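Local coordinates for VC0179-like protein (Escherichia coli, PDB 4XJ6), which acts as a bacterial dinucleotide cyclase, a nucleotidyltransferase homologous to cyclic GMP-AMP synthase that probably joins ATP and GTP into cyclic GMP-AMP, at residues 104-109 with 135-140; 192-197 with 242-247; 261-266 with 300-305. All coordinates share one frame; numbering follows the deposited sequence.

Contact 1: 104-109 with 135-140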
loop_
_atom_site.group_PDB
_atom_site.type_symbol
_atom_site.label_atom_id
_atom_site.label_comp_id
_atom_site.label_asym_id
_atom_site.label_seq_id
_atom_site.Cartn_x
_atom_site.Cartn_y
_atom_site.Cartn_z
ATOM N N GLN A 104 23.034 -5.431 6.073
ATOM C CA GLN A 104 22.224 -5.801 4.920
ATOM C C GLN A 104 20.849 -5.148 5.016
ATOM O O GLN A 104 20.370 -4.874 6.116
ATOM C CB GLN A 104 22.073 -7.323 4.819
ATOM C CG GLN A 104 23.268 -8.042 4.221
ATOM C CD GLN A 104 22.862 -9.279 3.441
ATOM O OE1 GLN A 104 22.578 -9.206 2.244
ATOM N NE2 GLN A 104 22.831 -10.422 4.114
ATOM N N PRO A 105 20.211 -4.889 3.864
ATOM C CA PRO A 105 18.836 -4.383 3.891
ATOM C C PRO A 105 17.862 -5.416 4.453
ATOM O O PRO A 105 18.047 -6.613 4.229
ATOM C CB PRO A 105 18.536 -4.098 2.415
ATOM C CG PRO A 105 19.480 -4.967 1.659
ATOM C CD PRO A 105 20.730 -5.007 2.489
ATOM N N ARG A 106 16.850 -4.962 5.183
ATOM C CA ARG A 106 15.801 -5.854 5.661
ATOM C C ARG A 106 14.514 -5.581 4.893
ATOM O O ARG A 106 14.343 -4.503 4.324
ATOM C CB ARG A 106 15.577 -5.685 7.164
ATOM C CG ARG A 106 16.220 -6.767 8.023
ATOM C CD ARG A 106 17.738 -6.644 8.053
ATOM N NE ARG A 106 18.340 -7.636 8.939
ATOM C CZ ARG A 106 19.629 -7.668 9.264
ATOM N NH1 ARG A 106 20.466 -6.756 8.780
ATOM N NH2 ARG A 106 20.086 -8.611 10.077
ATOM N N PHE A 107 13.614 -6.558 4.871
ATOM C CA PHE A 107 12.362 -6.420 4.136
ATOM C C PHE A 107 11.168 -6.804 5.000
ATOM O O PHE A 107 11.129 -7.890 5.577
ATOM C CB PHE A 107 12.386 -7.276 2.867
ATOM C CG PHE A 107 13.560 -7.000 1.973
ATOM C CD1 PHE A 107 13.516 -5.970 1.049
ATOM C CD2 PHE A 107 14.705 -7.774 2.055
ATOM C CE1 PHE A 107 14.593 -5.716 0.225
ATOM C CE2 PHE A 107 15.784 -7.524 1.232
ATOM C CZ PHE A 107 15.728 -6.495 0.315
ATOM N N TRP A 108 10.200 -5.896 5.091
ATOM C CA TRP A 108 8.975 -6.144 5.838
ATOM C C TRP A 108 7.780 -5.557 5.101
ATOM O O TRP A 108 7.788 -4.388 4.715
ATOM C CB TRP A 108 9.065 -5.562 7.253
ATOM C CG TRP A 108 10.061 -6.264 8.125
ATOM C CD1 TRP A 108 10.047 -7.580 8.485
ATOM C CD2 TRP A 108 11.211 -5.687 8.759
ATOM N NE1 TRP A 108 11.120 -7.860 9.296
ATOM C CE2 TRP A 108 11.851 -6.714 9.480
ATOM C CE3 TRP A 108 11.765 -4.401 8.786
ATOM C CZ2 TRP A 108 13.011 -6.501 10.218
ATOM C CZ3 TRP A 108 12.921 -4.192 9.519
ATOM C CH2 TRP A 108 13.530 -5.237 10.226
ATOM N N THR A 109 6.756 -6.379 4.909
ATOM C CA THR A 109 5.550 -5.955 4.211
ATOM C C THR A 109 4.655 -5.101 5.108
ATOM O O THR A 109 4.422 -5.431 6.272
ATOM C CB THR A 109 4.751 -7.168 3.695
ATOM O OG1 THR A 109 5.601 -7.991 2.887
ATOM C CG2 THR A 109 3.561 -6.718 2.868
ATOM N N TYR A 135 14.341 -1.809 4.303
ATOM C CA TYR A 135 14.865 -1.112 5.471
ATOM C C TYR A 135 16.384 -1.230 5.558
ATOM O O TYR A 135 16.930 -2.332 5.516
ATOM C CB TYR A 135 14.233 -1.663 6.750
ATOM C CG TYR A 135 12.741 -1.446 6.870
ATOM C CD1 TYR A 135 11.843 -2.189 6.113
ATOM C CD2 TYR A 135 12.229 -0.517 7.765
ATOM C CE1 TYR A 135 10.482 -1.998 6.230
ATOM C CE2 TYR A 135 10.869 -0.319 7.889
ATOM C CZ TYR A 135 10.000 -1.063 7.122
ATOM O OH TYR A 135 8.644 -0.873 7.240
ATOM N N MET A 136 17.063 -0.098 5.690
ATOM C CA MET A 136 18.514 -0.108 5.836
ATOM C C MET A 136 18.931 0.329 7.234
ATOM O O MET A 136 18.742 1.486 7.609
ATOM C CB MET A 136 19.172 0.799 4.796
ATOM C CG MET A 136 20.694 0.763 4.821
ATOM S SD MET A 136 21.350 -0.882 4.488
ATOM C CE MET A 136 23.100 -0.615 4.752
ATOM N N PRO A 137 19.495 -0.601 8.016
ATOM C CA PRO A 137 20.064 -0.281 9.329
ATOM C C PRO A 137 21.267 0.652 9.205
ATOM O O PRO A 137 22.180 0.387 8.423
ATOM C CB PRO A 137 20.483 -1.651 9.877
ATOM C CG PRO A 137 19.686 -2.641 9.095
ATOM C CD PRO A 137 19.546 -2.043 7.732
ATOM N N MET A 138 21.265 1.735 9.973
ATOM C CA MET A 138 22.331 2.718 9.890
ATOM C C MET A 138 22.313 3.623 11.107
ATOM O O MET A 138 21.375 3.592 11.899
ATOM C CB MET A 138 22.189 3.561 8.622
ATOM C CG MET A 138 21.010 4.520 8.670
ATOM S SD MET A 138 20.782 5.454 7.148
ATOM C CE MET A 138 20.326 4.147 6.013
ATOM N N THR A 139 23.356 4.432 11.253
ATOM C CA THR A 139 23.333 5.497 12.246
ATOM C C THR A 139 22.238 6.488 11.864
ATOM O O THR A 139 22.218 7.007 10.745
ATOM C CB THR A 139 24.683 6.233 12.354
ATOM O OG1 THR A 139 25.704 5.312 12.753
ATOM C CG2 THR A 139 24.593 7.350 13.374
ATOM N N VAL A 140 21.316 6.736 12.786
ATOM C CA VAL A 140 20.271 7.729 12.565
ATOM C C VAL A 140 20.370 8.837 13.605
ATOM O O VAL A 140 20.044 8.645 14.777
ATOM C CB VAL A 140 18.862 7.104 12.608
ATOM C CG1 VAL A 140 17.788 8.191 12.550
ATOM C CG2 VAL A 140 18.692 6.109 11.466
HETATM O O HOH W 1 7.144 -1.892 5.419
#
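Arg-106 and Tyr-135 form an antiparallel hydrogen-bonded pair at one edge of the mixed nucleotidyltransferase sheet, where strand 106-110 meets strand 128-138. Arg-106 N donates to Tyr-135 O and Tyr-135 N returns the bond to Arg-106 O, each 2.7 Å long. Just before the pair, Pro-105 CA comes within 3.2 Å of Tyr-135 O as a CA-H...O contact.

The main side-chain contact is between Trp-108 and Tyr-135. It is an edge-to-face pair: the six-membered ring of the indole turns its edge to the phenol face, with planes at 64° and CE3 of Trp-108 3.5 Å from CD1 of Tyr-135. Trp-108 holds CG beside its backbone N (chi1 -68°), which sets CE3 over the phenol. Tyr-195 of the next strand stacks on the opposite face of the Tyr-135 ring, which is thus held between two aromatic groups. A water ties its hydroxyl back to strand 106-110, lying 2.6 Å from Tyr-135 OH and donating to Trp-108 O at 2.7 Å. Further along, Pro-137 CD rests 3.4 Å from Gln-104 O, the carbonyl that also accepts a bond from Arg-106 NH1. The whole is an antiparallel edge pairing of the mixed sheet in the nucleotidyltransferase fold.

Contact 2: 192-197 with 242-247. With GH3 (3'-deoxy-guanosine-5'-triphosphate), chain E.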
loop_
_atom_site.group_PDB
_atom_site.type_symbol
_atom_site.label_atom_id
_atom_site.label_comp_id
_atom_site.label_asym_id
_atom_site.label_seq_id
_atom_site.Cartn_x
_atom_site.Cartn_y
_atom_site.Cartn_z
ATOM N N VAL A 192 7.691 -0.379 -3.236
ATOM C CA VAL A 192 8.896 -0.502 -2.425
ATOM C C VAL A 192 9.276 0.831 -1.785
ATOM O O VAL A 192 10.123 1.561 -2.304
ATOM C CB VAL A 192 10.088 -1.015 -3.256
ATOM C CG1 VAL A 192 11.257 -1.373 -2.344
ATOM C CG2 VAL A 192 9.671 -2.214 -4.102
ATOM N N PRO A 193 8.633 1.163 -0.658
ATOM C CA PRO A 193 9.089 2.329 0.100
ATOM C C PRO A 193 10.452 2.044 0.723
ATOM O O PRO A 193 10.699 0.922 1.165
ATOM C CB PRO A 193 8.003 2.503 1.162
ATOM C CG PRO A 193 7.413 1.142 1.326
ATOM C CD PRO A 193 7.466 0.512 -0.037
ATOM N N MET A 194 11.331 3.039 0.736
ATOM C CA MET A 194 12.676 2.859 1.271
ATOM C C MET A 194 12.808 3.505 2.644
ATOM O O MET A 194 12.531 4.692 2.808
ATOM C CB MET A 194 13.715 3.444 0.311
ATOM C CG MET A 194 15.150 3.321 0.800
ATOM S SD MET A 194 15.769 1.635 0.697
ATOM C CE MET A 194 16.909 1.618 2.077
ATOM N N TYR A 195 13.237 2.719 3.627
ATOM C CA TYR A 195 13.339 3.208 4.997
ATOM C C TYR A 195 14.757 3.201 5.538
ATOM O O TYR A 195 15.568 2.346 5.187
ATOM C CB TYR A 195 12.459 2.377 5.930
ATOM C CG TYR A 195 10.986 2.433 5.618
ATOM C CD1 TYR A 195 10.173 3.408 6.181
ATOM C CD2 TYR A 195 10.404 1.500 4.769
ATOM C CE1 TYR A 195 8.825 3.460 5.903
ATOM C CE2 TYR A 195 9.055 1.540 4.487
ATOM C CZ TYR A 195 8.270 2.523 5.055
ATOM O OH TYR A 195 6.923 2.573 4.776
ATOM N N ALA A 196 15.037 4.165 6.409
ATOM C CA ALA A 196 16.248 4.156 7.213
ATOM C C ALA A 196 15.869 3.959 8.676
ATOM O O ALA A 196 14.953 4.609 9.181
ATOM C CB ALA A 196 17.031 5.442 7.029
ATOM N N ILE A 197 16.563 3.044 9.345
ATOM C CA ILE A 197 16.275 2.715 10.740
ATOM C C ILE A 197 17.571 2.576 11.539
ATOM O O ILE A 197 18.616 2.256 10.966
ATOM C CB ILE A 197 15.453 1.412 10.850
ATOM C CG1 ILE A 197 16.132 0.281 10.074
ATOM C CG2 ILE A 197 14.038 1.631 10.339
ATOM C CD1 ILE A 197 15.398 -1.046 10.151
ATOM N N ASN A 242 12.615 6.339 9.282
ATOM C CA ASN A 242 12.589 7.399 8.281
ATOM C C ASN A 242 12.267 6.905 6.871
ATOM O O ASN A 242 12.940 6.023 6.339
ATOM C CB ASN A 242 13.928 8.137 8.274
ATOM C CG ASN A 242 14.076 9.086 9.449
ATOM O OD1 ASN A 242 13.857 10.290 9.319
ATOM N ND2 ASN A 242 14.436 8.545 10.609
ATOM N N LEU A 243 11.232 7.486 6.272
ATOM C CA LEU A 243 10.861 7.173 4.897
ATOM C C LEU A 243 11.572 8.107 3.923
ATOM O O LEU A 243 11.524 9.329 4.074
ATOM C CB LEU A 243 9.346 7.276 4.713
ATOM C CG LEU A 243 8.780 6.959 3.329
ATOM C CD1 LEU A 243 9.103 5.521 2.954
ATOM C CD2 LEU A 243 7.276 7.220 3.289
ATOM N N ALA A 244 12.237 7.532 2.926
ATOM C CA ALA A 244 12.909 8.331 1.910
ATOM C C ALA A 244 11.910 8.798 0.854
ATOM O O ALA A 244 11.233 7.986 0.224
ATOM C CB ALA A 244 14.038 7.540 1.268
ATOM N N LEU A 245 11.819 10.112 0.672
ATOM C CA LEU A 245 10.851 10.699 -0.252
ATOM C C LEU A 245 11.457 10.940 -1.633
ATOM O O LEU A 245 12.639 11.254 -1.763
ATOM C CB LEU A 245 10.301 12.004 0.320
ATOM C CG LEU A 245 9.634 11.874 1.690
ATOM C CD1 LEU A 245 9.212 13.233 2.213
ATOM C CD2 LEU A 245 8.441 10.940 1.608
ATOM N N ARG A 246 10.631 10.795 -2.664
ATOM C CA ARG A 246 11.105 10.847 -4.041
ATOM C C ARG A 246 10.704 12.134 -4.753
ATOM O O ARG A 246 11.334 12.529 -5.733
ATOM C CB ARG A 246 10.584 9.635 -4.816
ATOM C CG ARG A 246 11.165 8.311 -4.346
ATOM C CD ARG A 246 10.447 7.133 -4.984
ATOM N NE ARG A 246 11.114 5.866 -4.699
ATOM C CZ ARG A 246 11.999 5.291 -5.505
ATOM N NH1 ARG A 246 12.323 5.871 -6.651
ATOM N NH2 ARG A 246 12.557 4.137 -5.166
ATOM N N GLU A 247 9.655 12.784 -4.261
ATOM C CA GLU A 247 9.183 14.031 -4.852
ATOM C C GLU A 247 9.049 15.124 -3.796
ATOM O O GLU A 247 8.865 14.839 -2.615
ATOM C CB GLU A 247 7.843 13.814 -5.562
ATOM C CG GLU A 247 7.901 12.805 -6.701
ATOM C CD GLU A 247 8.805 13.258 -7.831
ATOM O OE1 GLU A 247 8.854 14.475 -8.099
ATOM O OE2 GLU A 247 9.470 12.397 -8.446
HETATM O O3A GH3 E . 0.283 5.912 -4.300
HETATM P PA GH3 E . 1.101 6.723 -3.176
HETATM O O1A GH3 E . 0.121 7.307 -2.188
HETATM O O2A GH3 E . 1.987 7.792 -3.774
HETATM O "O5'" GH3 E . 1.971 5.586 -2.439
HETATM C "C5'" GH3 E . 1.592 4.230 -2.523
HETATM C "C4'" GH3 E . 2.445 3.416 -1.564
HETATM O "O4'" GH3 E . 3.315 4.277 -0.862
HETATM C "C3'" GH3 E . 1.648 2.674 -0.504
HETATM C "C2'" GH3 E . 2.573 2.678 0.703
HETATM O "O2'" GH3 E . 3.302 1.474 0.762
HETATM C "C1'" GH3 E . 3.533 3.831 0.466
HETATM N N9 GH3 E . 3.158 4.952 1.339
HETATM C C8 GH3 E . 2.323 5.970 0.956
HETATM N N7 GH3 E . 2.202 6.831 1.985
HETATM C C5 GH3 E . 2.958 6.384 3.013
HETATM C C6 GH3 E . 3.178 6.899 4.281
HETATM O O6 GH3 E . 2.629 7.946 4.621
HETATM N N1 GH3 E . 4.009 6.231 5.153
HETATM C C2 GH3 E . 4.615 5.057 4.757
HETATM N N2 GH3 E . 5.418 4.421 5.610
HETATM N N3 GH3 E . 4.389 4.550 3.488
HETATM C C4 GH3 E . 3.572 5.202 2.626
HETATM O O HOH W 2 11.264 4.111 -2.611
HETATM O O HOH W 3 10.511 5.531 -0.447
#
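Tyr-195 and Leu-243 face each other as an antiparallel non-hydrogen-bonded pair, while Ala-196 and Asn-242 make the adjoining hydrogen-bonded pair, 2.8 Å from Ala-196 N to Asn-242 O and 2.9 Å from Asn-242 N to Ala-196 O. The ladder continues with Ala-244 N giving a nearly straight bond (174°) to Met-194 O. On the other side of the same pair a water fills in, accepting from Met-194 N and donating to Ala-244 O at 2.6 Å. Strand 188-198 is an inner strand of the nucleotidyltransferase sheet, and the Tyr-195/Leu-243 face lines the nucleotide pocket. With CG anti to the backbone N (chi1 -179°), Leu-243 turns CD1 over the Tyr-195 ring, a CH-pi contact 3.9 Å from its centroid, and CD1 also meets Pro-193 CB. The other branch, CD2, sits over the guanine face, 3.7 Å from C2 of the 3'-deoxy-GTP. Tyr-195 reaches the same base at its edge: the exocyclic N2, lying near the plane of the phenol ring, donates to Tyr-195 OH across a short 2.5 Å, and Gln-110 is a second partner of that hydroxyl. A second water accepts from Arg-246 NE and donates to Val-192 O.

Contact 3: 261-266 with 300-305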
loop_
_atom_site.group_PDB
_atom_site.type_symbol
_atom_site.label_atom_id
_atom_site.label_comp_id
_atom_site.label_asym_id
_atom_site.label_seq_id
_atom_site.Cartn_x
_atom_site.Cartn_y
_atom_site.Cartn_z
ATOM N N GLU A 261 -0.374 -0.364 11.224
ATOM C CA GLU A 261 -0.595 -1.795 11.390
ATOM C C GLU A 261 -1.087 -2.111 12.801
ATOM O O GLU A 261 -2.085 -2.817 12.974
ATOM C CB GLU A 261 0.686 -2.575 11.090
ATOM C CG GLU A 261 0.579 -4.063 11.377
ATOM C CD GLU A 261 1.829 -4.830 10.988
ATOM O OE1 GLU A 261 2.755 -4.222 10.407
ATOM O OE2 GLU A 261 1.880 -6.046 11.265
ATOM N N ASP A 262 -0.386 -1.580 13.799
ATOM C CA ASP A 262 -0.763 -1.774 15.196
ATOM C C ASP A 262 -2.133 -1.185 15.490
ATOM O O ASP A 262 -2.930 -1.785 16.204
ATOM C CB ASP A 262 0.272 -1.149 16.133
ATOM C CG ASP A 262 1.580 -1.909 16.148
ATOM O OD1 ASP A 262 1.598 -3.069 15.688
ATOM O OD2 ASP A 262 2.586 -1.344 16.628
ATOM N N TRP A 263 -2.402 -0.007 14.935
ATOM C CA TRP A 263 -3.673 0.667 15.156
ATOM C C TRP A 263 -4.847 -0.116 14.583
ATOM O O TRP A 263 -5.899 -0.222 15.215
ATOM C CB TRP A 263 -3.647 2.067 14.548
ATOM C CG TRP A 263 -5.007 2.613 14.260
ATOM C CD1 TRP A 263 -5.842 3.238 15.136
ATOM C CD2 TRP A 263 -5.693 2.585 13.002
ATOM N NE1 TRP A 263 -7.004 3.604 14.504
ATOM C CE2 TRP A 263 -6.937 3.214 13.192
ATOM C CE3 TRP A 263 -5.373 2.092 11.733
ATOM C CZ2 TRP A 263 -7.862 3.363 12.163
ATOM C CZ3 TRP A 263 -6.293 2.241 10.712
ATOM C CH2 TRP A 263 -7.524 2.870 10.934
ATOM N N PHE A 264 -4.666 -0.660 13.382
ATOM C CA PHE A 264 -5.738 -1.388 12.714
ATOM C C PHE A 264 -5.993 -2.736 13.377
ATOM O O PHE A 264 -7.144 -3.138 13.548
ATOM C CB PHE A 264 -5.429 -1.586 11.228
ATOM C CG PHE A 264 -6.535 -2.260 10.474
ATOM C CD1 PHE A 264 -7.795 -1.690 10.427
ATOM C CD2 PHE A 264 -6.323 -3.465 9.819
ATOM C CE1 PHE A 264 -8.821 -2.304 9.740
ATOM C CE2 PHE A 264 -7.350 -4.082 9.130
ATOM C CZ PHE A 264 -8.600 -3.497 9.093
ATOM N N ASN A 265 -4.922 -3.432 13.745
ATOM C CA ASN A 265 -5.047 -4.717 14.424
ATOM C C ASN A 265 -5.731 -4.560 15.777
ATOM O O ASN A 265 -6.561 -5.382 16.159
ATOM C CB ASN A 265 -3.675 -5.375 14.589
ATOM C CG ASN A 265 -3.169 -5.993 13.298
ATOM O OD1 ASN A 265 -3.947 -6.537 12.513
ATOM N ND2 ASN A 265 -1.864 -5.911 13.069
ATOM N N GLU A 266 -5.390 -3.491 16.490
ATOM C CA GLU A 266 -6.024 -3.193 17.769
ATOM C C GLU A 266 -7.497 -2.851 17.570
ATOM O O GLU A 266 -8.339 -3.179 18.405
ATOM C CB GLU A 266 -5.308 -2.040 18.473
ATOM C CG GLU A 266 -5.837 -1.736 19.867
ATOM C CD GLU A 266 -5.541 -2.847 20.855
ATOM O OE1 GLU A 266 -4.551 -3.581 20.649
ATOM O OE2 GLU A 266 -6.299 -2.987 21.837
ATOM N N LEU A 300 -10.381 5.256 4.185
ATOM C CA LEU A 300 -11.580 4.433 4.271
ATOM C C LEU A 300 -11.594 3.634 5.567
ATOM O O LEU A 300 -12.608 3.574 6.261
ATOM C CB LEU A 300 -11.673 3.485 3.076
ATOM C CG LEU A 300 -12.135 4.079 1.745
ATOM C CD1 LEU A 300 -12.219 2.998 0.676
ATOM C CD2 LEU A 300 -13.474 4.775 1.917
ATOM N N MET A 301 -10.458 3.018 5.879
ATOM C CA MET A 301 -10.314 2.237 7.102
ATOM C C MET A 301 -10.533 3.097 8.344
ATOM O O MET A 301 -11.249 2.701 9.262
ATOM C CB MET A 301 -8.931 1.585 7.162
ATOM C CG MET A 301 -8.708 0.501 6.120
ATOM S SD MET A 301 -6.964 0.153 5.830
ATOM C CE MET A 301 -6.507 -0.673 7.353
ATOM N N THR A 302 -9.918 4.276 8.362
ATOM C CA THR A 302 -10.000 5.173 9.512
ATOM C C THR A 302 -11.416 5.698 9.718
ATOM O O THR A 302 -11.872 5.851 10.848
ATOM C CB THR A 302 -9.042 6.370 9.359
ATOM O OG1 THR A 302 -7.730 5.896 9.028
ATOM C CG2 THR A 302 -8.980 7.176 10.652
ATOM N N ALA A 303 -12.106 5.976 8.619
ATOM C CA ALA A 303 -13.478 6.461 8.695
ATOM C C ALA A 303 -14.400 5.380 9.247
ATOM O O ALA A 303 -15.290 5.662 10.048
ATOM C CB ALA A 303 -13.959 6.922 7.331
ATOM N N VAL A 304 -14.172 4.140 8.823
ATOM C CA VAL A 304 -15.019 3.020 9.223
ATOM C C VAL A 304 -14.874 2.710 10.711
ATOM O O VAL A 304 -15.874 2.513 11.406
ATOM C CB VAL A 304 -14.702 1.755 8.396
ATOM C CG1 VAL A 304 -15.318 0.514 9.033
ATOM C CG2 VAL A 304 -15.190 1.926 6.961
ATOM N N VAL A 305 -13.638 2.676 11.203
ATOM C CA VAL A 305 -13.415 2.381 12.613
ATOM C C VAL A 305 -13.943 3.519 13.483
ATOM O O VAL A 305 -14.362 3.288 14.614
ATOM C CB VAL A 305 -11.921 2.138 12.941
ATOM C CG1 VAL A 305 -11.313 1.122 11.991
ATOM C CG2 VAL A 305 -11.141 3.433 12.904
#
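Trp-263 and Phe-264 of helix 257-271 reach across to Met-301, Thr-302 and Val-305 on helix 297-310, bridging segment axes that come no nearer than 11.5 Å and run at 36° to one another. At that separation the large aromatic side chains do the spanning.

One interaction is a CH-pi contact. Met-301 lays its terminal methyl over the centre of the Phe-264 ring, CE standing 3.5 Å from the centroid and only 11° off the ring normal. The methionine chain bends at its last torsion (chi3 71°), which brings CE onto the ring while the sulfur stays farther back, with SD 5.0 Å from the Phe-264 centroid; the pair is thus a Met-aromatic contact made chiefly through the methyl. Tyr-115 meets the same phenyl edge-to-face.

Apolar packing of the indole makes up the rest. Trp-263 sends the far corner of its benzo ring toward helix 297-310. CZ2 meets Val-305 CG2 tip to tip at 3.4 Å, a tight fit, and CH2 lies 4.2 Å from Met-301 CB. The main-chain C of Met-301 comes up at the indole edge, close to the ring plane.

The hydroxyl of Thr-302 sits beside the indole, OG1 3.6 Å from Trp-263 CH2, but its hydrogen bond goes to Ile-298 O.

With no hydrogen bond or salt bridge crossing between the segments, this part of the helix pair relies on van der Waals and CH-pi contacts. The nearest atoms of the Met-301 side chain and a bound 3'-deoxy-GTP are about 4 Å apart, so this apolar join borders the nucleotide site.

Contacts 1 and 2 belong to one sheet: strands 128-138 and 188-198 are neighbours, and Met-136 N bonds to Tyr-195 O at 2.9 Å between the contacts. Contact 1 lies at the sheet's edge and is partly exposed; contact 2 is buried and touches the nucleotide directly. Both rely on main-chain hydrogen bonds supplemented by water. Contact 3, also buried, joins two helices; its centre lies about 23 Å from the centre of contact 2, and it has no polar bond across it. Its methyl-over-ring contact nevertheless has a counterpart in the leucine-over-tyrosine contact of 192-197 with 242-247, and both contacts lie beside bound 3'-deoxy-GTP.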